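PDB 3OZQ: Serpin48, which inhibits the protease SPE with high specificity, as a serpin acting in the innate immunity of the insect Tenebrio molitor. Local coordinates for residues Q149-P154 with V314-I319; F171-L176 with L224-G229; H216-L221 with S237-G242; K290-E295 with L308-I313. All coordinates share one frame; numbering follows the deposited sequence.

Interaction 1: Q149-P154 with V314-I319; sequences QNLVDP and VQKSFI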
loop_
_atom_site.group_PDB
_atom_site.type_symbol
_atom_site.label_atom_id
_atom_site.label_comp_id
_atom_site.label_asym_id
_atom_site.label_seq_id
_atom_site.Cartn_x
_atom_site.Cartn_y
_atom_site.Cartn_z
ATOM N N GLN A 149 -4.156 3.311 -14.979
ATOM C CA GLN A 149 -4.011 2.927 -16.366
ATOM C C GLN A 149 -2.645 2.318 -16.602
ATOM O O GLN A 149 -1.701 2.575 -15.842
ATOM C CB GLN A 149 -4.242 4.139 -17.273
ATOM C CG GLN A 149 -5.644 4.714 -17.154
ATOM C CD GLN A 149 -5.947 5.753 -18.216
ATOM O OE1 GLN A 149 -5.047 6.240 -18.903
ATOM N NE2 GLN A 149 -7.225 6.093 -18.363
ATOM N N ASN A 150 -2.562 1.484 -17.634
ATOM C CA ASN A 150 -1.296 0.939 -18.077
ATOM C C ASN A 150 -0.499 0.294 -16.964
ATOM O O ASN A 150 0.705 0.509 -16.848
ATOM C CB ASN A 150 -0.473 2.046 -18.739
ATOM C CG ASN A 150 -1.102 2.524 -20.020
ATOM O OD1 ASN A 150 -1.022 1.844 -21.040
ATOM N ND2 ASN A 150 -1.760 3.678 -19.973
ATOM N N LEU A 151 -1.170 -0.496 -16.141
ATOM C CA LEU A 151 -0.481 -1.185 -15.064
ATOM C C LEU A 151 0.581 -2.127 -15.615
ATOM O O LEU A 151 1.733 -2.084 -15.188
ATOM C CB LEU A 151 -1.471 -1.947 -14.177
ATOM C CG LEU A 151 -0.867 -2.542 -12.900
ATOM C CD1 LEU A 151 -1.909 -2.629 -11.782
ATOM C CD2 LEU A 151 -0.238 -3.898 -13.182
ATOM N N VAL A 152 0.180 -2.976 -16.559
ATOM C CA VAL A 152 1.068 -3.985 -17.152
ATOM C C VAL A 152 1.789 -3.376 -18.347
ATOM O O VAL A 152 1.159 -2.858 -19.276
ATOM C CB VAL A 152 0.289 -5.234 -17.623
ATOM C CG1 VAL A 152 1.218 -6.224 -18.359
ATOM C CG2 VAL A 152 -0.411 -5.925 -16.442
ATOM N N ASP A 153 3.112 -3.410 -18.298
ATOM C CA ASP A 153 3.934 -3.016 -19.427
ATOM C C ASP A 153 4.187 -4.270 -20.245
ATOM O O ASP A 153 4.864 -5.186 -19.780
ATOM C CB ASP A 153 5.247 -2.417 -18.931
ATOM C CG ASP A 153 6.248 -2.179 -20.055
ATOM O OD1 ASP A 153 7.182 -1.391 -19.835
ATOM O OD2 ASP A 153 6.112 -2.781 -21.145
ATOM N N PRO A 154 3.643 -4.316 -21.474
ATOM C CA PRO A 154 3.663 -5.547 -22.265
ATOM C C PRO A 154 5.063 -6.143 -22.386
ATOM O O PRO A 154 5.211 -7.343 -22.592
ATOM C CB PRO A 154 3.128 -5.098 -23.628
ATOM C CG PRO A 154 3.351 -3.650 -23.674
ATOM C CD PRO A 154 3.149 -3.175 -22.263
ATOM N N VAL A 314 2.850 -7.257 -9.770
ATOM C CA VAL A 314 2.904 -5.846 -10.074
ATOM C C VAL A 314 1.835 -5.091 -9.306
ATOM O O VAL A 314 0.637 -5.350 -9.462
ATOM C CB VAL A 314 2.770 -5.592 -11.611
ATOM C CG1 VAL A 314 2.945 -4.103 -11.919
ATOM C CG2 VAL A 314 3.822 -6.377 -12.344
ATOM N N GLN A 315 2.281 -4.203 -8.432
ATOM C CA GLN A 315 1.363 -3.297 -7.745
ATOM C C GLN A 315 1.424 -1.909 -8.340
ATOM O O GLN A 315 2.497 -1.382 -8.597
ATOM C CB GLN A 315 1.673 -3.236 -6.255
ATOM C CG GLN A 315 0.688 -2.390 -5.464
ATOM C CD GLN A 315 0.994 -2.386 -3.989
ATOM O OE1 GLN A 315 0.499 -3.236 -3.247
ATOM N NE2 GLN A 315 1.807 -1.426 -3.545
ATOM N N LYS A 316 0.267 -1.306 -8.540
ATOM C CA LYS A 316 0.222 0.097 -8.911
ATOM C C LYS A 316 -0.813 0.797 -8.074
ATOM O O LYS A 316 -1.907 0.275 -7.869
ATOM C CB LYS A 316 -0.113 0.263 -10.393
ATOM C CG LYS A 316 0.103 1.675 -10.906
ATOM C CD LYS A 316 0.060 1.678 -12.426
ATOM C CE LYS A 316 0.534 3.025 -12.981
ATOM N NZ LYS A 316 0.719 3.006 -14.463
ATOM N N SER A 317 -0.454 1.976 -7.577
ATOM C CA SER A 317 -1.332 2.737 -6.695
ATOM C C SER A 317 -0.999 4.219 -6.791
ATOM O O SER A 317 0.073 4.593 -7.263
ATOM C CB SER A 317 -1.180 2.249 -5.249
ATOM O OG SER A 317 0.070 2.641 -4.705
ATOM N N PHE A 318 -1.937 5.055 -6.356
ATOM C CA PHE A 318 -1.698 6.486 -6.239
ATOM C C PHE A 318 -2.404 7.042 -5.018
ATOM O O PHE A 318 -3.295 6.403 -4.438
ATOM C CB PHE A 318 -2.177 7.231 -7.482
ATOM C CG PHE A 318 -3.661 7.301 -7.606
ATOM C CD1 PHE A 318 -4.371 6.228 -8.125
ATOM C CD2 PHE A 318 -4.351 8.435 -7.219
ATOM C CE1 PHE A 318 -5.747 6.285 -8.243
ATOM C CE2 PHE A 318 -5.726 8.498 -7.330
ATOM C CZ PHE A 318 -6.423 7.424 -7.845
ATOM N N ILE A 319 -1.976 8.232 -4.632
ATOM C CA ILE A 319 -2.611 8.988 -3.569
ATOM C C ILE A 319 -2.611 10.451 -3.984
ATOM O O ILE A 319 -1.659 10.949 -4.608
ATOM C CB ILE A 319 -1.869 8.847 -2.242
ATOM C CG1 ILE A 319 -2.673 9.517 -1.112
ATOM C CG2 ILE A 319 -0.477 9.470 -2.363
ATOM C CD1 ILE A 319 -2.086 9.312 0.272
#

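Interaction 2: F171-L176 with L224-G229; sequences FNAKWL and LPFKGG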
loop_
_atom_site.group_PDB
_atom_site.type_symbol
_atom_site.label_atom_id
_atom_site.label_comp_id
_atom_site.label_asym_id
_atom_site.label_seq_id
_atom_site.Cartn_x
_atom_site.Cartn_y
_atom_site.Cartn_z
ATOM N N PHE A 171 -7.059 4.792 -2.301
ATOM C CA PHE A 171 -7.871 4.989 -1.109
ATOM C C PHE A 171 -8.646 6.291 -1.241
ATOM O O PHE A 171 -8.156 7.257 -1.823
ATOM C CB PHE A 171 -6.956 5.087 0.110
ATOM C CG PHE A 171 -7.681 5.028 1.426
ATOM C CD1 PHE A 171 -8.436 3.918 1.766
ATOM C CD2 PHE A 171 -7.595 6.079 2.334
ATOM C CE1 PHE A 171 -9.097 3.856 2.995
ATOM C CE2 PHE A 171 -8.252 6.019 3.559
ATOM C CZ PHE A 171 -8.998 4.902 3.892
ATOM N N ASN A 172 -9.855 6.308 -0.695
ATOM C CA ASN A 172 -10.672 7.510 -0.686
ATOM C C ASN A 172 -11.202 7.800 0.715
ATOM O O ASN A 172 -11.910 6.972 1.297
ATOM C CB ASN A 172 -11.826 7.363 -1.672
ATOM C CG ASN A 172 -12.826 8.493 -1.562
ATOM O OD1 ASN A 172 -12.710 9.514 -2.249
ATOM N ND2 ASN A 172 -13.814 8.324 -0.688
ATOM N N ALA A 173 -10.841 8.964 1.260
ATOM C CA ALA A 173 -11.249 9.343 2.609
ATOM C C ALA A 173 -11.418 10.846 2.758
ATOM O O ALA A 173 -10.915 11.631 1.947
ATOM C CB ALA A 173 -10.262 8.821 3.657
ATOM N N LYS A 174 -12.144 11.235 3.800
ATOM C CA LYS A 174 -12.372 12.641 4.113
ATOM C C LYS A 174 -11.697 12.996 5.428
ATOM O O LYS A 174 -11.797 12.249 6.403
ATOM C CB LYS A 174 -13.866 12.924 4.245
ATOM C CG LYS A 174 -14.696 12.632 3.013
ATOM C CD LYS A 174 -14.352 13.544 1.848
ATOM C CE LYS A 174 -15.295 13.269 0.682
ATOM N NZ LYS A 174 -15.046 14.159 -0.494
ATOM N N TRP A 175 -11.016 14.142 5.463
ATOM C CA TRP A 175 -10.479 14.652 6.714
ATOM C C TRP A 175 -11.624 14.841 7.710
ATOM O O TRP A 175 -12.687 15.326 7.348
ATOM C CB TRP A 175 -9.791 16.008 6.499
ATOM C CG TRP A 175 -8.544 15.979 5.642
ATOM C CD1 TRP A 175 -8.295 16.734 4.526
ATOM C CD2 TRP A 175 -7.369 15.187 5.860
ATOM N NE1 TRP A 175 -7.040 16.450 4.032
ATOM C CE2 TRP A 175 -6.453 15.502 4.834
ATOM C CE3 TRP A 175 -7.000 14.238 6.824
ATOM C CZ2 TRP A 175 -5.193 14.893 4.740
ATOM C CZ3 TRP A 175 -5.743 13.630 6.725
ATOM C CH2 TRP A 175 -4.859 13.967 5.697
ATOM N N LEU A 176 -11.408 14.450 8.957
ATOM C CA LEU A 176 -12.356 14.768 10.021
ATOM C C LEU A 176 -12.432 16.288 10.196
ATOM O O LEU A 176 -13.499 16.851 10.444
ATOM C CB LEU A 176 -11.921 14.113 11.328
ATOM C CG LEU A 176 -12.773 14.396 12.568
ATOM C CD1 LEU A 176 -14.215 13.986 12.329
ATOM C CD2 LEU A 176 -12.192 13.674 13.776
ATOM N N LEU A 224 -3.181 12.647 11.491
ATOM C CA LEU A 224 -4.307 13.414 10.979
ATOM C C LEU A 224 -5.469 12.468 10.740
ATOM O O LEU A 224 -5.343 11.507 9.976
ATOM C CB LEU A 224 -3.930 14.116 9.673
ATOM C CG LEU A 224 -2.921 15.269 9.724
ATOM C CD1 LEU A 224 -2.511 15.667 8.317
ATOM C CD2 LEU A 224 -3.492 16.463 10.466
ATOM N N PRO A 225 -6.601 12.741 11.400
ATOM C CA PRO A 225 -7.755 11.844 11.441
ATOM C C PRO A 225 -8.640 11.985 10.220
ATOM O O PRO A 225 -8.910 13.098 9.753
ATOM C CB PRO A 225 -8.514 12.293 12.707
ATOM C CG PRO A 225 -7.594 13.317 13.399
ATOM C CD PRO A 225 -6.783 13.899 12.289
ATOM N N PHE A 226 -9.047 10.836 9.691
ATOM C CA PHE A 226 -10.023 10.756 8.622
ATOM C C PHE A 226 -11.365 10.442 9.256
ATOM O O PHE A 226 -11.419 9.850 10.329
ATOM C CB PHE A 226 -9.672 9.605 7.669
ATOM C CG PHE A 226 -8.526 9.904 6.734
ATOM C CD1 PHE A 226 -8.544 11.034 5.924
ATOM C CD2 PHE A 226 -7.437 9.049 6.666
ATOM C CE1 PHE A 226 -7.494 11.300 5.054
ATOM C CE2 PHE A 226 -6.377 9.310 5.803
ATOM C CZ PHE A 226 -6.406 10.438 4.999
ATOM N N LYS A 227 -12.445 10.819 8.589
ATOM C CA LYS A 227 -13.759 10.410 9.046
ATOM C C LYS A 227 -13.865 8.894 9.042
ATOM O O LYS A 227 -13.469 8.233 8.071
ATOM C CB LYS A 227 -14.849 11.010 8.160
ATOM C CG LYS A 227 -15.082 12.490 8.371
ATOM C CD LYS A 227 -16.334 12.942 7.631
ATOM C CE LYS A 227 -16.592 14.428 7.812
ATOM N NZ LYS A 227 -15.655 15.260 7.000
ATOM N N GLY A 228 -14.393 8.345 10.132
ATOM C CA GLY A 228 -14.685 6.929 10.207
ATOM C C GLY A 228 -13.607 6.152 10.931
ATOM O O GLY A 228 -13.690 4.927 11.040
ATOM N N GLY A 229 -12.577 6.850 11.402
ATOM C CA GLY A 229 -11.535 6.207 12.186
ATOM C C GLY A 229 -10.190 5.958 11.517
ATOM O O GLY A 229 -9.210 5.624 12.187
HETATM O O HOH W 1 -13.001 9.135 5.633
#

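Interaction 3: H216-L221 with S237-G242; sequences HLDAKL and SNQIEG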
loop_
_atom_site.group_PDB
_atom_site.type_symbol
_atom_site.label_atom_id
_atom_site.label_comp_id
_atom_site.label_asym_id
_atom_site.label_seq_id
_atom_site.Cartn_x
_atom_site.Cartn_y
_atom_site.Cartn_z
ATOM N N HIS A 216 14.431 9.134 20.495
ATOM C CA HIS A 216 15.372 8.234 19.837
ATOM C C HIS A 216 15.475 8.543 18.342
ATOM O O HIS A 216 16.556 8.480 17.755
ATOM C CB HIS A 216 14.965 6.775 20.047
ATOM C CG HIS A 216 15.758 5.803 19.229
ATOM N ND1 HIS A 216 15.170 4.892 18.377
ATOM C CD2 HIS A 216 17.094 5.607 19.124
ATOM C CE1 HIS A 216 16.109 4.171 17.788
ATOM N NE2 HIS A 216 17.285 4.589 18.221
ATOM N N LEU A 217 14.348 8.892 17.734
ATOM C CA LEU A 217 14.321 9.150 16.297
ATOM C C LEU A 217 14.660 10.577 15.921
ATOM O O LEU A 217 14.903 10.861 14.748
ATOM C CB LEU A 217 12.957 8.782 15.712
ATOM C CG LEU A 217 12.808 7.273 15.541
ATOM C CD1 LEU A 217 11.374 6.887 15.194
ATOM C CD2 LEU A 217 13.805 6.777 14.492
ATOM N N ASP A 218 14.680 11.463 16.915
ATOM C CA ASP A 218 14.798 12.896 16.671
ATOM C C ASP A 218 13.817 13.316 15.583
ATOM O O ASP A 218 14.193 13.902 14.566
ATOM C CB ASP A 218 16.229 13.304 16.305
ATOM C CG ASP A 218 16.435 14.825 16.351
ATOM O OD1 ASP A 218 15.631 15.517 17.015
ATOM O OD2 ASP A 218 17.390 15.332 15.719
ATOM N N ALA A 219 12.550 13.009 15.814
ATOM C CA ALA A 219 11.509 13.355 14.867
ATOM C C ALA A 219 10.220 13.633 15.620
ATOM O O ALA A 219 10.112 13.367 16.812
ATOM C CB ALA A 219 11.311 12.222 13.866
ATOM N N LYS A 220 9.249 14.186 14.913
ATOM C CA LYS A 220 7.921 14.394 15.459
ATOM C C LYS A 220 6.962 13.581 14.609
ATOM O O LYS A 220 7.207 13.386 13.422
ATOM C CB LYS A 220 7.530 15.866 15.365
ATOM C CG LYS A 220 8.293 16.817 16.271
ATOM C CD LYS A 220 7.680 18.211 16.160
ATOM C CE LYS A 220 8.444 19.265 16.972
ATOM N NZ LYS A 220 8.244 20.642 16.407
ATOM N N LEU A 221 5.870 13.131 15.217
ATOM C CA LEU A 221 4.854 12.357 14.522
ATOM C C LEU A 221 3.513 12.996 14.766
ATOM O O LEU A 221 3.202 13.398 15.886
ATOM C CB LEU A 221 4.799 10.912 15.033
ATOM C CG LEU A 221 6.063 10.067 14.935
ATOM C CD1 LEU A 221 6.882 10.207 16.198
ATOM C CD2 LEU A 221 5.679 8.616 14.704
ATOM N N SER A 237 11.206 14.349 10.493
ATOM C CA SER A 237 12.472 14.492 11.199
ATOM C C SER A 237 12.664 15.931 11.672
ATOM O O SER A 237 12.243 16.885 11.005
ATOM C CB SER A 237 13.647 14.038 10.340
ATOM O OG SER A 237 13.805 14.851 9.189
ATOM N N ASN A 238 13.290 16.082 12.837
ATOM C CA ASN A 238 13.533 17.408 13.402
ATOM C C ASN A 238 14.497 18.224 12.553
ATOM O O ASN A 238 14.400 19.445 12.491
ATOM C CB ASN A 238 14.016 17.313 14.854
ATOM C CG ASN A 238 12.878 17.062 15.830
ATOM O OD1 ASN A 238 11.764 17.562 15.642
ATOM N ND2 ASN A 238 13.148 16.282 16.878
ATOM N N GLN A 239 15.415 17.544 11.881
ATOM C CA GLN A 239 16.344 18.217 10.987
ATOM C C GLN A 239 15.923 18.127 9.514
ATOM O O GLN A 239 15.358 17.124 9.073
ATOM C CB GLN A 239 17.760 17.676 11.195
ATOM C CG GLN A 239 18.405 18.175 12.488
ATOM C CD GLN A 239 18.346 19.693 12.609
ATOM O OE1 GLN A 239 18.539 20.416 11.627
ATOM N NE2 GLN A 239 18.054 20.181 13.811
ATOM N N ILE A 240 16.199 19.188 8.765
ATOM C CA ILE A 240 15.801 19.279 7.362
ATOM C C ILE A 240 16.147 18.030 6.552
ATOM O O ILE A 240 15.329 17.555 5.763
ATOM C CB ILE A 240 16.432 20.514 6.673
ATOM C CG1 ILE A 240 15.995 21.809 7.366
ATOM C CG2 ILE A 240 16.065 20.556 5.192
ATOM C CD1 ILE A 240 14.565 22.218 7.067
ATOM N N GLU A 241 17.354 17.503 6.744
ATOM C CA GLU A 241 17.852 16.410 5.912
ATOM C C GLU A 241 17.846 15.078 6.647
ATOM O O GLU A 241 18.621 14.183 6.312
ATOM C CB GLU A 241 19.277 16.706 5.424
ATOM C CG GLU A 241 19.432 17.959 4.570
ATOM C CD GLU A 241 20.877 18.191 4.133
ATOM O OE1 GLU A 241 21.792 17.679 4.822
ATOM O OE2 GLU A 241 21.099 18.875 3.105
ATOM N N GLY A 242 16.970 14.942 7.640
ATOM C CA GLY A 242 16.979 13.777 8.509
ATOM C C GLY A 242 16.275 12.512 8.034
ATOM O O GLY A 242 16.160 11.553 8.796
HETATM O O HOH W 2 11.010 15.931 18.622
#

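Interaction 4: K290-E295 with L308-I313; sequences KAFGDE and LVISNI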
loop_
_atom_site.group_PDB
_atom_site.type_symbol
_atom_site.label_atom_id
_atom_site.label_comp_id
_atom_site.label_asym_id
_atom_site.label_seq_id
_atom_site.Cartn_x
_atom_site.Cartn_y
_atom_site.Cartn_z
ATOM N N LYS A 290 10.885 -20.357 -3.895
ATOM C CA LYS A 290 10.333 -21.503 -4.612
ATOM C C LYS A 290 9.261 -21.126 -5.623
ATOM O O LYS A 290 9.271 -21.620 -6.745
ATOM C CB LYS A 290 9.762 -22.535 -3.634
ATOM C CG LYS A 290 10.653 -23.754 -3.404
ATOM C CD LYS A 290 12.049 -23.368 -2.935
ATOM C CE LYS A 290 12.952 -24.591 -2.821
ATOM N NZ LYS A 290 12.414 -25.592 -1.850
ATOM N N ALA A 291 8.337 -20.256 -5.220
ATOM C CA ALA A 291 7.171 -19.956 -6.044
ATOM C C ALA A 291 7.528 -19.282 -7.366
ATOM O O ALA A 291 6.705 -19.242 -8.279
ATOM C CB ALA A 291 6.172 -19.118 -5.274
ATOM N N PHE A 292 8.744 -18.743 -7.453
ATOM C CA PHE A 292 9.197 -18.025 -8.652
ATOM C C PHE A 292 10.065 -18.885 -9.572
ATOM O O PHE A 292 10.463 -18.436 -10.651
ATOM C CB PHE A 292 10.018 -16.788 -8.257
ATOM C CG PHE A 292 9.283 -15.805 -7.385
ATOM C CD1 PHE A 292 8.014 -15.361 -7.719
ATOM C CD2 PHE A 292 9.879 -15.311 -6.225
ATOM C CE1 PHE A 292 7.355 -14.416 -6.909
ATOM C CE2 PHE A 292 9.226 -14.389 -5.413
ATOM C CZ PHE A 292 7.968 -13.938 -5.752
ATOM N N GLY A 293 10.378 -20.104 -9.141
ATOM C CA GLY A 293 11.336 -20.939 -9.853
ATOM C C GLY A 293 10.858 -22.341 -10.187
ATOM O O GLY A 293 9.660 -22.622 -10.143
ATOM N N ASP A 294 11.800 -23.223 -10.515
ATOM C CA ASP A 294 11.469 -24.564 -11.018
ATOM C C ASP A 294 10.816 -25.483 -9.997
ATOM O O ASP A 294 10.035 -26.359 -10.361
ATOM C CB ASP A 294 12.711 -25.257 -11.587
ATOM C CG ASP A 294 13.129 -24.697 -12.930
ATOM O OD1 ASP A 294 12.251 -24.195 -13.662
ATOM O OD2 ASP A 294 14.335 -24.762 -13.254
ATOM N N GLU A 295 11.145 -25.299 -8.724
ATOM C CA GLU A 295 10.594 -26.150 -7.676
ATOM C C GLU A 295 9.172 -25.754 -7.322
ATOM O O GLU A 295 8.573 -26.316 -6.400
ATOM C CB GLU A 295 11.479 -26.104 -6.439
ATOM C CG GLU A 295 12.920 -26.462 -6.733
ATOM C CD GLU A 295 13.763 -26.590 -5.481
ATOM O OE1 GLU A 295 14.603 -25.690 -5.241
ATOM O OE2 GLU A 295 13.589 -27.589 -4.742
ATOM N N LEU A 308 3.257 -24.264 -13.551
ATOM C CA LEU A 308 3.131 -22.822 -13.378
ATOM C C LEU A 308 4.135 -22.326 -12.355
ATOM O O LEU A 308 4.528 -23.059 -11.454
ATOM C CB LEU A 308 1.710 -22.464 -12.963
ATOM C CG LEU A 308 0.618 -22.789 -13.981
ATOM C CD1 LEU A 308 -0.754 -22.449 -13.421
ATOM C CD2 LEU A 308 0.854 -22.066 -15.303
ATOM N N VAL A 309 4.593 -21.096 -12.542
ATOM C CA VAL A 309 5.382 -20.397 -11.540
ATOM C C VAL A 309 4.801 -18.996 -11.502
ATOM O O VAL A 309 4.082 -18.602 -12.423
ATOM C CB VAL A 309 6.872 -20.318 -11.907
ATOM C CG1 VAL A 309 7.416 -21.709 -12.283
ATOM C CG2 VAL A 309 7.083 -19.328 -13.051
ATOM N N ILE A 310 5.085 -18.241 -10.444
ATOM C CA ILE A 310 4.676 -16.853 -10.438
ATOM C C ILE A 310 5.683 -16.079 -11.269
ATOM O O ILE A 310 6.847 -15.958 -10.894
ATOM C CB ILE A 310 4.624 -16.240 -9.020
ATOM C CG1 ILE A 310 3.583 -16.950 -8.147
ATOM C CG2 ILE A 310 4.296 -14.768 -9.110
ATOM C CD1 ILE A 310 3.422 -16.290 -6.743
ATOM N N SER A 311 5.227 -15.541 -12.389
ATOM C CA SER A 311 6.129 -14.877 -13.323
ATOM C C SER A 311 6.342 -13.403 -12.970
ATOM O O SER A 311 7.452 -12.883 -13.075
ATOM C CB SER A 311 5.592 -15.002 -14.746
ATOM O OG SER A 311 5.378 -16.354 -15.087
ATOM N N ASN A 312 5.269 -12.724 -12.591
ATOM C CA ASN A 312 5.372 -11.315 -12.218
ATOM C C ASN A 312 4.395 -10.968 -11.107
ATOM O O ASN A 312 3.349 -11.599 -10.989
ATOM C CB ASN A 312 5.119 -10.408 -13.425
ATOM C CG ASN A 312 5.920 -10.827 -14.642
ATOM O OD1 ASN A 312 5.612 -11.827 -15.271
ATOM N ND2 ASN A 312 6.966 -10.080 -14.956
ATOM N N ILE A 313 4.749 -9.967 -10.295
ATOM C CA ILE A 313 3.830 -9.417 -9.311
ATOM C C ILE A 313 3.923 -7.899 -9.353
ATOM O O ILE A 313 4.947 -7.325 -9.023
ATOM C CB ILE A 313 4.145 -9.885 -7.871
ATOM C CG1 ILE A 313 4.313 -11.405 -7.820
ATOM C CG2 ILE A 313 3.034 -9.447 -6.926
ATOM C CD1 ILE A 313 4.744 -11.903 -6.430
HETATM O O HOH W 3 9.322 -16.237 -11.895
#

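Interaction 1: Q149-P154 with V314-I319
L151 and V314 make the tight part of this contact: CD2 of L151 lies 3.4 Å from CG1 of V314, closer than two methyls usually sit. The leucine side chain slides past the valine and then past K316, running in the opposite direction to each, and its CD1 comes to 3.7 Å from CB of K316. I166 and A168 of strand 163-174 also touch the leucine, so it is pressed onto two neighbouring strands. In serpin terms this is the linker that follows the helix lying across beta-sheet A, here helix 129-143, dipping one leucine onto the sheet as it returns toward strand 163-174. The other part is polar and looser, next to the exposed Q149 and N150. K316 stretches out over L151, its CD 3.9 Å from CA of L151, and NZ donates to O of Q149 at 2.8 Å, nearly along the C=O axis. A second bond, from NZ to O of N150, is weak at 3.5 Å. An alanine at K316 removes the ammonium, and the Q149 carbonyl, left without that partner, would probably hold the loop less firmly to the strand.

Interaction 2: F171-L176 with L224-G229
The rings of W175 and F226 lie nearly parallel, with the six-membered ring of the tryptophan and the phenylalanine ring in an offset stack, centroids 4.6 Å apart and planes at 15°. CE1 of F226 is the atom over the indole face, toward its rim. The methyl of A173 makes a CH-pi contact with the F226 ring, CB standing 3.8 Å from the centroid over one face. CZ3 of W175 also meets CB of L224, at 3.5 Å, while the carbonyl O of P225 lies at the indole edge. Beside the rings the backbones bridge at W175 and F226: K227 N donates to K174 O at 2.7 Å, and L176 N donates to P225 O at 2.9 Å. K227 then bends at chi4 so that NZ reaches O of W175 at 3.0 Å. Strand 163-174 ends here, at what serpin structures call the breach, the top of beta-sheet A where the reactive loop would start to insert. W175 NE1 is bonded to O of S322, and V326 touches F226. An apolar stack edged by backbone bonds implies that rings and main chain jointly hold the two strand ends together, with the indole N-H satisfied by a third segment.

Interaction 3: H216-L221 with S237-G242
A219 and S237 face each other as an antiparallel, non-hydrogen-bonded pair, their CA atoms 4.0 Å apart, and just past them N238 N donates to O of D218 at 2.9 Å. CB of A219 rests 3.7 Å from CA of S237, and L246 of helix 243-248 touches both side chains. The polar work falls to D218 and N238. ND2 of N238 donates to OD1 of D218 at 2.6 Å, an almost straight bond that lies in the amide plane but reaches the oxygen from above the carboxylate plane. The carboxylate and amide planes stand 60° apart. D218 has left-handed backbone angles, and with A219 it forms a G1 beta bulge opposite C214, in the hairpin that joins strands 207-214 and 219-225. A water accepts from ND2 of N238 at 2.8 Å and donates to O of A219, giving the amide group a second partner. The amide OD1 lies 3.6 Å from CG of K220, whose chain crosses it at about a right angle and continues to O of Q349. Farther along, N of G242 donates to O of Q239, closing a type I turn that leads into helix 243-248, and OG of S237 is a second donor to that oxygen.

Interaction 4: K290-E295 with L308-I313
A water joins F292 and I310 through their carbonyls, donating to O of I310 at 2.7 Å and to O of F292 at 2.8 Å. The two segments also bond directly: N of I310 donates to O of A291 at 2.9 Å, with an angle of 172° at the hydrogen. These two links set the 3-10 turn 290-292 against the start of the strand. The F292 ring then presents its edge to the isoleucines. CD1 lies 3.7 Å from CB of I310, and CE1 lies 3.7 Å from CD1 of I313, with CG2 of I310 also near the ring plane. The phenylalanine crosses I313 at about a right angle. The ring also touches K280 and K284 of helix 279-286, so it fills the angle between helix and strand. CG1 of V309 lies 3.2 Å from O of G293. An alanine in place of F292 would probably open a gap between helix 279-286 and the strand, with I313 CD1 and I310 CG2 losing their aromatic neighbour. S311 meanwhile pairs with V163 through backbone bonds. This is the serpin connection that follows the helix after the long strand 260-278, a loop folded back beside the beginning of strand 310-321 in beta-sheet A.

From the N terminus, residues 149-154 open the longest loop, which closes only when 314-319 is reached in interaction 1; the other three contacts are nested within it. Interaction 2 opens at 171-176, at the end of strand 163-174, and closes at 224-229, but interaction 3 has by then opened at 216-221 and closes at 237-242, so the two cross and share strand 219-225. Interaction 4 follows in series, with 290-295 meeting 308-313, whose strand 310-321 runs straight on into interaction 1. Interactions 1 and 4 thus tie the loops after helices 129-143 and 279-286 to beta-sheet A; interaction 2 joins strand 163-174 to strand 219-225, and interaction 3 ties that strand's start to the turn after strand 231-237.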